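Local coordinates for protein 3-oxo-glucose-6-phosphate:glutamate aminotransferase (PDB 4K2M) that catalyses the reversible pyridoxal phosphate-dependent transamination of 3-dehydro-glucose 6-phosphate with glutamate to form kanosamine 6-phosphate, a step in antibiotic biosynthesis, at residues I131-G139 with L267-S275; H351-R362 with K407-L417. All coordinates share one frame; numbering follows the deposited sequence.

Overall arrangement
Following the chain from the N terminus, interaction 1 opens at helix 127-137, which follows strand 120-124. It closes at helix 265-275, once the chain has threaded the remaining strands of the seven-stranded mixed sheet at the heart of the aminotransferase fold. Interaction 2 opens only later, with strand 353-356, and closes at 407-417 after an excursion that contains helix 362-373 and no strand. The two loops thus run in series and neither encloses the other. Their centres lie about 35 Å apart on opposite sides of the chain's centre: 131-139 with 267-275 joins two helices beside the large sheet, whereas 351-362 with 407-417 builds the small two-stranded sheet.

Interaction 1: residues I131-G139 with L267-S275; sequences IMIGLLALG and LAKKCIQFS
L136 lies over the F274 ring, its CB 3.8 Å from the ring centroid and only 11° off the normal, a CH-pi contact made nearly over the centre of one face. The leucine stands roughly perpendicular to the phenylalanine side chain, and L136 CD1 extends the cover along the CD1 and CE1 side of the ring. Further round, F274 CE2 comes 3.6 Å from L136 O, placing the phenyl against the last turn of helix 131-137 as well as against its side chain.

A137 is the knob of a knobs-into-holes contact: its methyl enters the hole formed by L267, K270, C271 and F274, with CB 3.5 Å from C271 SG. So small a side chain lets the backbones close in, and the CA atoms of A137 and K270 stand only 5.1 Å apart. K270 contributes its aliphatic part, CB against the methyl and CD beside A137 O, before its amino end leads away.

At the other end of the interface, I133 and F274 run antiparallel alongside one another. I133 CG2, anti to its own backbone N, meets F274 CB at 3.7 Å, while CD1 reaches the backbone of S275. Back at the A137 end, L138 starts out pointing away, yet its branch returns to touch L267, CD2 to CD2 at 3.6 Å, just before G139 ends the helix in a Schellman motif.

No hydrogen bond links the segments; the joint rests on van der Waals packing, mostly of apolar side chains, between helices whose directions differ by 126°. Strand 240-244 of the large sheet borders the pair, its I240 touching L138, L267 and C271. I122 on strand 120-124 also meets C271, while L136 packs against S163 of helix 154-163.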
# COMPACT_ATOMS: atom_id res chain seq x y z
N ILE A 131 -1.97 10.84 6.34
CA ILE A 131 -1.52 11.83 7.32
C ILE A 131 -0.11 12.31 6.98
O ILE A 131 0.18 13.51 7.02
CB ILE A 131 -1.57 11.26 8.75
CG1 ILE A 131 -3.00 10.84 9.08
CG2 ILE A 131 -1.02 12.31 9.75
CD1 ILE A 131 -3.11 9.93 10.31
N MET A 132 0.78 11.37 6.65
CA MET A 132 2.15 11.71 6.34
C MET A 132 2.25 12.64 5.13
O MET A 132 2.93 13.67 5.17
CB MET A 132 2.97 10.44 6.09
CG MET A 132 4.43 10.68 5.95
SD MET A 132 5.24 9.11 5.62
CE MET A 132 4.53 8.69 4.03
N ILE A 133 1.55 12.29 4.06
CA ILE A 133 1.54 13.13 2.88
C ILE A 133 0.90 14.49 3.16
O ILE A 133 1.41 15.53 2.73
CB ILE A 133 0.82 12.41 1.73
CG1 ILE A 133 1.71 11.27 1.23
CG2 ILE A 133 0.56 13.35 0.58
CD1 ILE A 133 0.93 10.21 0.43
N GLY A 134 -0.20 14.50 3.91
CA GLY A 134 -0.88 15.76 4.21
C GLY A 134 0.03 16.71 4.97
O GLY A 134 0.09 17.91 4.67
N LEU A 135 0.75 16.19 5.96
CA LEU A 135 1.71 17.02 6.71
C LEU A 135 2.77 17.61 5.79
O LEU A 135 3.06 18.81 5.84
CB LEU A 135 2.36 16.20 7.83
CG LEU A 135 1.48 15.90 9.04
CD1 LEU A 135 2.09 14.82 9.93
CD2 LEU A 135 1.26 17.17 9.84
N LEU A 136 3.35 16.77 4.95
CA LEU A 136 4.38 17.25 4.04
C LEU A 136 3.83 18.26 3.03
O LEU A 136 4.47 19.27 2.74
CB LEU A 136 5.06 16.07 3.33
CG LEU A 136 5.85 15.15 4.25
CD1 LEU A 136 6.23 13.86 3.53
CD2 LEU A 136 7.13 15.84 4.76
N ALA A 137 2.65 17.97 2.48
CA ALA A 137 2.02 18.88 1.52
C ALA A 137 1.72 20.23 2.14
O ALA A 137 1.79 21.26 1.46
CB ALA A 137 0.73 18.26 0.92
N LEU A 138 1.39 20.23 3.43
CA LEU A 138 1.12 21.46 4.17
C LEU A 138 2.41 22.21 4.52
O LEU A 138 2.37 23.28 5.12
CB LEU A 138 0.36 21.14 5.45
CG LEU A 138 -1.15 20.94 5.34
CD1 LEU A 138 -1.70 20.31 6.62
CD2 LEU A 138 -1.84 22.27 5.08
N GLY A 139 3.55 21.64 4.16
CA GLY A 139 4.82 22.33 4.34
C GLY A 139 5.60 21.95 5.58
O GLY A 139 6.48 22.72 6.00
N LEU A 267 -2.82 22.93 -2.43
CA LEU A 267 -2.52 21.91 -1.44
C LEU A 267 -2.80 20.52 -2.02
O LEU A 267 -2.00 19.60 -1.85
CB LEU A 267 -3.33 22.15 -0.16
CG LEU A 267 -3.07 21.29 1.06
CD1 LEU A 267 -1.58 21.31 1.42
CD2 LEU A 267 -3.92 21.82 2.22
N ALA A 268 -3.91 20.38 -2.74
CA ALA A 268 -4.23 19.14 -3.43
C ALA A 268 -3.13 18.72 -4.40
O ALA A 268 -2.75 17.55 -4.46
CB ALA A 268 -5.56 19.26 -4.15
N LYS A 269 -2.62 19.68 -5.17
CA LYS A 269 -1.57 19.39 -6.13
C LYS A 269 -0.32 18.86 -5.42
O LYS A 269 0.31 17.88 -5.87
CB LYS A 269 -1.23 20.64 -6.95
CG LYS A 269 0.01 20.47 -7.81
CD LYS A 269 0.08 21.54 -8.90
CE LYS A 269 -0.21 22.91 -8.35
NZ LYS A 269 0.41 24.02 -9.14
N LYS A 270 0.02 19.48 -4.30
CA LYS A 270 1.18 19.03 -3.54
C LYS A 270 0.94 17.63 -2.98
O LYS A 270 1.87 16.82 -2.93
CB LYS A 270 1.53 20.03 -2.43
CG LYS A 270 2.12 21.34 -2.94
CD LYS A 270 2.36 22.32 -1.78
CE LYS A 270 3.08 23.60 -2.24
NZ LYS A 270 2.16 24.58 -2.88
N CYS A 271 -0.28 17.34 -2.56
CA CYS A 271 -0.60 15.98 -2.09
C CYS A 271 -0.41 14.95 -3.19
O CYS A 271 0.13 13.88 -2.95
CB CYS A 271 -2.03 15.89 -1.57
SG CYS A 271 -2.30 16.76 -0.01
N ILE A 272 -0.88 15.27 -4.40
CA ILE A 272 -0.72 14.35 -5.51
C ILE A 272 0.76 14.14 -5.80
O ILE A 272 1.19 13.00 -6.05
CB ILE A 272 -1.44 14.84 -6.78
CG1 ILE A 272 -2.95 14.89 -6.52
CG2 ILE A 272 -1.14 13.93 -7.96
CD1 ILE A 272 -3.74 15.60 -7.62
N GLN A 273 1.55 15.21 -5.76
CA GLN A 273 2.98 15.09 -6.03
C GLN A 273 3.67 14.21 -4.99
O GLN A 273 4.42 13.31 -5.34
CB GLN A 273 3.65 16.49 -6.11
CG GLN A 273 3.09 17.34 -7.24
CD GLN A 273 3.43 18.81 -7.10
OE1 GLN A 273 3.96 19.24 -6.06
NE2 GLN A 273 3.15 19.58 -8.14
N PHE A 274 3.38 14.44 -3.72
CA PHE A 274 3.97 13.61 -2.66
C PHE A 274 3.49 12.15 -2.71
O PHE A 274 4.22 11.24 -2.32
CB PHE A 274 3.68 14.20 -1.28
CG PHE A 274 4.71 15.18 -0.81
CD1 PHE A 274 5.98 14.75 -0.47
CD2 PHE A 274 4.40 16.53 -0.71
CE1 PHE A 274 6.94 15.65 -0.02
CE2 PHE A 274 5.36 17.44 -0.27
CZ PHE A 274 6.63 17.00 0.08
N SER A 275 2.26 11.93 -3.19
CA SER A 275 1.66 10.59 -3.22
C SER A 275 2.25 9.75 -4.34
O SER A 275 2.10 8.51 -4.37
CB SER A 275 0.15 10.70 -3.43
OG SER A 275 -0.14 10.95 -4.80

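Interaction 2: residues H351-R362 with K407-L417; sequences HLFPIKVRTEDR and KAHSQVLHLPL. With EDO (1,2-ethanediol), chain G; EDO (1,2-ethanediol), chain D.
R362 starts with CG anti to the backbone N (chi1 -174°) and bends at chi3 (63°), which brings its guanidinium to the carbonyls of H409 and V412; T359 has OG1 beside its own backbone N (chi1 -63°), facing K407 and S410. These groups flank a two-stranded antiparallel sheet of 353-356 and 412-415 in the DegT/DnrJ/EryC1-family aminotransferase.

I355 and L413 form a hydrogen-bonded pair, with I355 N to L413 O and L413 N to I355 O both 2.8 Å. Their side chains run alongside each other on the face packed against helices 362-373 and 423-441. On the other face, P354 CB touches V412 CG2 at 3.6 Å and also lies against the H414 imidazole, whose ring meets Y201 edge-to-face. At the far end F353 is flanked by L415 and L417, and water 2 joins F353 N to L415 O. H351, just before the strand, is hydrogen-bonded through ND1 to N250 and lies close to Q227, a cofactor-binding residue.

Next along, V357 N bonds to Q411 O, and Q411 NE2 returns to V357 O at 3.2 Å from above the carbonyl plane. K356 bends over Q411; its NZ is held by P174 O and reaches Q411 OE1 through water 3. T359 OG1 accepts from K407 NZ and donates to S410 OG, both at 2.8 Å, and S410 OG in turn donates to K407 O.

R362 NH1 grips two carbonyls at once, H409 O and V412 O, each at 2.8 Å; V412 O receives it in the carbonyl plane, on a lone pair. S410 O sits over the centre of one guanidinium face, 3.3 Å above the plane of R362, with no N-H aimed at it.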
# COMPACT_ATOMS: atom_id res chain seq x y z
N HIS A 351 -17.49 4.03 15.68
CA HIS A 351 -16.53 3.04 15.21
C HIS A 351 -16.18 2.06 16.33
O HIS A 351 -16.07 0.85 16.11
CB HIS A 351 -15.26 3.72 14.71
CG HIS A 351 -14.20 2.75 14.30
ND1 HIS A 351 -14.37 1.87 13.25
CD2 HIS A 351 -12.98 2.49 14.83
CE1 HIS A 351 -13.29 1.12 13.14
NE2 HIS A 351 -12.43 1.47 14.08
N LEU A 352 -15.97 2.60 17.53
CA LEU A 352 -15.76 1.82 18.74
C LEU A 352 -16.71 2.36 19.80
O LEU A 352 -17.12 3.51 19.72
CB LEU A 352 -14.29 1.92 19.20
CG LEU A 352 -13.32 1.14 18.29
CD1 LEU A 352 -11.90 1.77 18.24
CD2 LEU A 352 -13.23 -0.33 18.71
N PHE A 353 -17.05 1.53 20.78
CA PHE A 353 -18.03 1.91 21.80
C PHE A 353 -17.38 1.84 23.17
O PHE A 353 -17.24 0.75 23.74
CB PHE A 353 -19.26 0.99 21.79
CG PHE A 353 -20.34 1.44 22.74
CD1 PHE A 353 -21.29 2.37 22.32
CD2 PHE A 353 -20.36 0.99 24.07
CE1 PHE A 353 -22.26 2.84 23.20
CE2 PHE A 353 -21.35 1.45 24.95
CZ PHE A 353 -22.29 2.39 24.51
N PRO A 354 -16.96 3.00 23.70
CA PRO A 354 -16.25 3.00 24.98
C PRO A 354 -17.14 3.29 26.16
O PRO A 354 -17.93 4.25 26.15
CB PRO A 354 -15.24 4.15 24.81
CG PRO A 354 -15.95 5.12 23.90
CD PRO A 354 -16.86 4.29 22.99
N ILE A 355 -17.02 2.46 27.19
CA ILE A 355 -17.58 2.81 28.49
C ILE A 355 -16.40 3.04 29.42
O ILE A 355 -15.26 2.74 29.06
CB ILE A 355 -18.50 1.72 29.06
CG1 ILE A 355 -17.71 0.47 29.41
CG2 ILE A 355 -19.64 1.38 28.07
CD1 ILE A 355 -18.56 -0.62 30.08
N LYS A 356 -16.63 3.60 30.60
CA LYS A 356 -15.54 3.66 31.58
C LYS A 356 -15.96 2.91 32.83
O LYS A 356 -17.11 3.01 33.26
CB LYS A 356 -15.17 5.12 31.90
CG LYS A 356 -14.54 5.88 30.72
CD LYS A 356 -14.57 7.41 30.93
CE LYS A 356 -13.60 7.89 31.97
NZ LYS A 356 -13.72 9.39 32.17
N VAL A 357 -15.04 2.11 33.36
CA VAL A 357 -15.28 1.37 34.60
C VAL A 357 -14.23 1.83 35.60
O VAL A 357 -13.33 2.59 35.25
CB VAL A 357 -15.19 -0.15 34.36
CG1 VAL A 357 -16.23 -0.59 33.31
CG2 VAL A 357 -13.80 -0.52 33.89
N ARG A 358 -14.32 1.37 36.85
CA ARG A 358 -13.29 1.73 37.82
C ARG A 358 -11.92 1.18 37.42
O ARG A 358 -11.79 0.04 36.97
CB ARG A 358 -13.66 1.24 39.22
CG ARG A 358 -14.76 2.05 39.89
CD ARG A 358 -15.16 1.41 41.22
NE ARG A 358 -14.04 0.69 41.81
CZ ARG A 358 -13.16 1.23 42.65
NH1 ARG A 358 -13.28 2.50 43.00
NH2 ARG A 358 -12.16 0.50 43.13
N THR A 359 -10.88 2.01 37.58
CA THR A 359 -9.52 1.60 37.23
C THR A 359 -9.14 0.28 37.91
O THR A 359 -8.55 -0.62 37.29
CB THR A 359 -8.53 2.69 37.67
OG1 THR A 359 -8.81 3.89 36.94
CG2 THR A 359 -7.09 2.25 37.40
N GLU A 360 -9.52 0.17 39.18
CA GLU A 360 -9.10 -0.95 40.02
C GLU A 360 -9.86 -2.23 39.66
O GLU A 360 -9.43 -3.32 40.04
CB GLU A 360 -9.35 -0.61 41.50
CG GLU A 360 -8.65 0.66 41.99
CD GLU A 360 -9.43 1.94 41.69
OE1 GLU A 360 -10.30 1.93 40.80
OE2 GLU A 360 -9.16 2.97 42.35
N ASP A 361 -10.96 -2.09 38.93
CA ASP A 361 -11.81 -3.24 38.60
C ASP A 361 -11.75 -3.72 37.15
O ASP A 361 -12.25 -4.80 36.84
CB ASP A 361 -13.28 -2.91 38.93
CG ASP A 361 -13.51 -2.65 40.41
OD1 ASP A 361 -12.71 -3.13 41.22
OD2 ASP A 361 -14.51 -1.97 40.74
N ARG A 362 -11.15 -2.93 36.26
CA ARG A 362 -11.24 -3.24 34.83
C ARG A 362 -10.67 -4.60 34.43
O ARG A 362 -11.31 -5.35 33.70
CB ARG A 362 -10.61 -2.15 33.95
CG ARG A 362 -10.86 -2.42 32.44
CD ARG A 362 -10.21 -1.37 31.56
NE ARG A 362 -8.75 -1.37 31.68
CZ ARG A 362 -7.97 -0.45 31.12
NH1 ARG A 362 -8.51 0.52 30.40
NH2 ARG A 362 -6.64 -0.50 31.29
N LYS A 407 -5.72 8.82 33.23
CA LYS A 407 -6.84 8.32 34.02
C LYS A 407 -7.88 7.66 33.11
O LYS A 407 -8.30 6.54 33.36
CB LYS A 407 -7.47 9.45 34.85
CG LYS A 407 -8.60 9.00 35.79
CD LYS A 407 -8.16 7.83 36.67
CE LYS A 407 -9.27 7.42 37.66
NZ LYS A 407 -8.87 6.23 38.48
N ALA A 408 -8.26 8.33 32.03
CA ALA A 408 -9.26 7.77 31.12
C ALA A 408 -8.76 6.48 30.49
O ALA A 408 -9.50 5.52 30.30
CB ALA A 408 -9.64 8.78 30.05
N HIS A 409 -7.47 6.46 30.17
CA HIS A 409 -6.83 5.28 29.59
C HIS A 409 -6.94 4.05 30.49
O HIS A 409 -7.03 2.92 30.01
CB HIS A 409 -5.35 5.59 29.35
CG HIS A 409 -4.57 4.41 28.85
ND1 HIS A 409 -4.87 3.78 27.67
CD2 HIS A 409 -3.50 3.77 29.37
CE1 HIS A 409 -4.01 2.79 27.48
NE2 HIS A 409 -3.17 2.76 28.49
N SER A 410 -6.92 4.27 31.81
CA SER A 410 -7.00 3.18 32.78
C SER A 410 -8.44 2.73 33.03
O SER A 410 -8.67 1.67 33.63
CB SER A 410 -6.36 3.61 34.11
OG SER A 410 -7.21 4.52 34.79
N GLN A 411 -9.40 3.51 32.56
CA GLN A 411 -10.81 3.21 32.84
C GLN A 411 -11.57 2.67 31.64
O GLN A 411 -12.59 2.00 31.80
CB GLN A 411 -11.53 4.48 33.32
CG GLN A 411 -11.12 4.95 34.70
CD GLN A 411 -11.99 6.08 35.16
OE1 GLN A 411 -11.77 7.23 34.81
NE2 GLN A 411 -13.04 5.74 35.91
N VAL A 412 -11.08 2.98 30.45
CA VAL A 412 -11.89 2.75 29.24
C VAL A 412 -12.01 1.27 28.94
O VAL A 412 -11.05 0.50 29.11
CB VAL A 412 -11.34 3.53 28.01
CG1 VAL A 412 -9.98 2.98 27.59
CG2 VAL A 412 -12.34 3.50 26.84
N LEU A 413 -13.19 0.88 28.48
CA LEU A 413 -13.45 -0.50 28.10
C LEU A 413 -14.34 -0.47 26.86
O LEU A 413 -15.39 0.18 26.87
CB LEU A 413 -14.17 -1.25 29.22
CG LEU A 413 -14.36 -2.74 28.96
CD1 LEU A 413 -13.00 -3.36 28.70
CD2 LEU A 413 -15.03 -3.42 30.14
N HIS A 414 -13.91 -1.15 25.81
CA HIS A 414 -14.70 -1.18 24.58
C HIS A 414 -15.56 -2.44 24.51
O HIS A 414 -15.05 -3.56 24.74
CB HIS A 414 -13.78 -1.06 23.36
CG HIS A 414 -13.14 0.29 23.26
ND1 HIS A 414 -11.81 0.52 23.57
CD2 HIS A 414 -13.67 1.49 22.92
CE1 HIS A 414 -11.55 1.80 23.41
NE2 HIS A 414 -12.65 2.41 23.02
N LEU A 415 -16.83 -2.24 24.16
CA LEU A 415 -17.79 -3.33 24.04
C LEU A 415 -17.96 -3.66 22.56
O LEU A 415 -17.83 -2.76 21.72
CB LEU A 415 -19.14 -2.88 24.60
CG LEU A 415 -19.10 -2.36 26.04
CD1 LEU A 415 -20.55 -2.15 26.47
CD2 LEU A 415 -18.40 -3.36 26.95
N PRO A 416 -18.27 -4.92 22.23
CA PRO A 416 -18.42 -5.29 20.81
C PRO A 416 -19.44 -4.40 20.09
O PRO A 416 -20.53 -4.16 20.62
CB PRO A 416 -18.95 -6.73 20.88
CG PRO A 416 -18.36 -7.26 22.15
CD PRO A 416 -18.40 -6.10 23.11
N LEU A 417 -19.08 -3.89 18.91
CA LEU A 417 -20.00 -3.08 18.11
C LEU A 417 -19.51 -3.04 16.66
O LEU A 417 -18.45 -2.50 16.36
CB LEU A 417 -20.16 -1.66 18.69
CG LEU A 417 -21.40 -0.88 18.19
CD1 LEU A 417 -21.78 0.27 19.13
CD2 LEU A 417 -21.20 -0.33 16.77
C1 EDO G . -7.55 4.96 26.03
O1 EDO G . -6.20 5.39 25.91
C2 EDO G . -8.48 6.17 26.07
O2 EDO G . -8.50 6.77 24.77
C1 EDO D . -17.74 6.95 28.35
O1 EDO D . -17.51 6.87 26.94
C2 EDO D . -17.27 8.33 28.83
O2 EDO D . -18.03 9.33 28.17
O HOH W 1 -16.33 -1.53 17.72
O HOH W 2 -16.16 -1.12 20.53
O HOH W 3 -11.34 9.49 33.40
O HOH W 4 -7.25 -0.24 34.89
O HOH W 5 -11.47 4.62 38.89
O HOH W 6 -4.46 1.08 30.51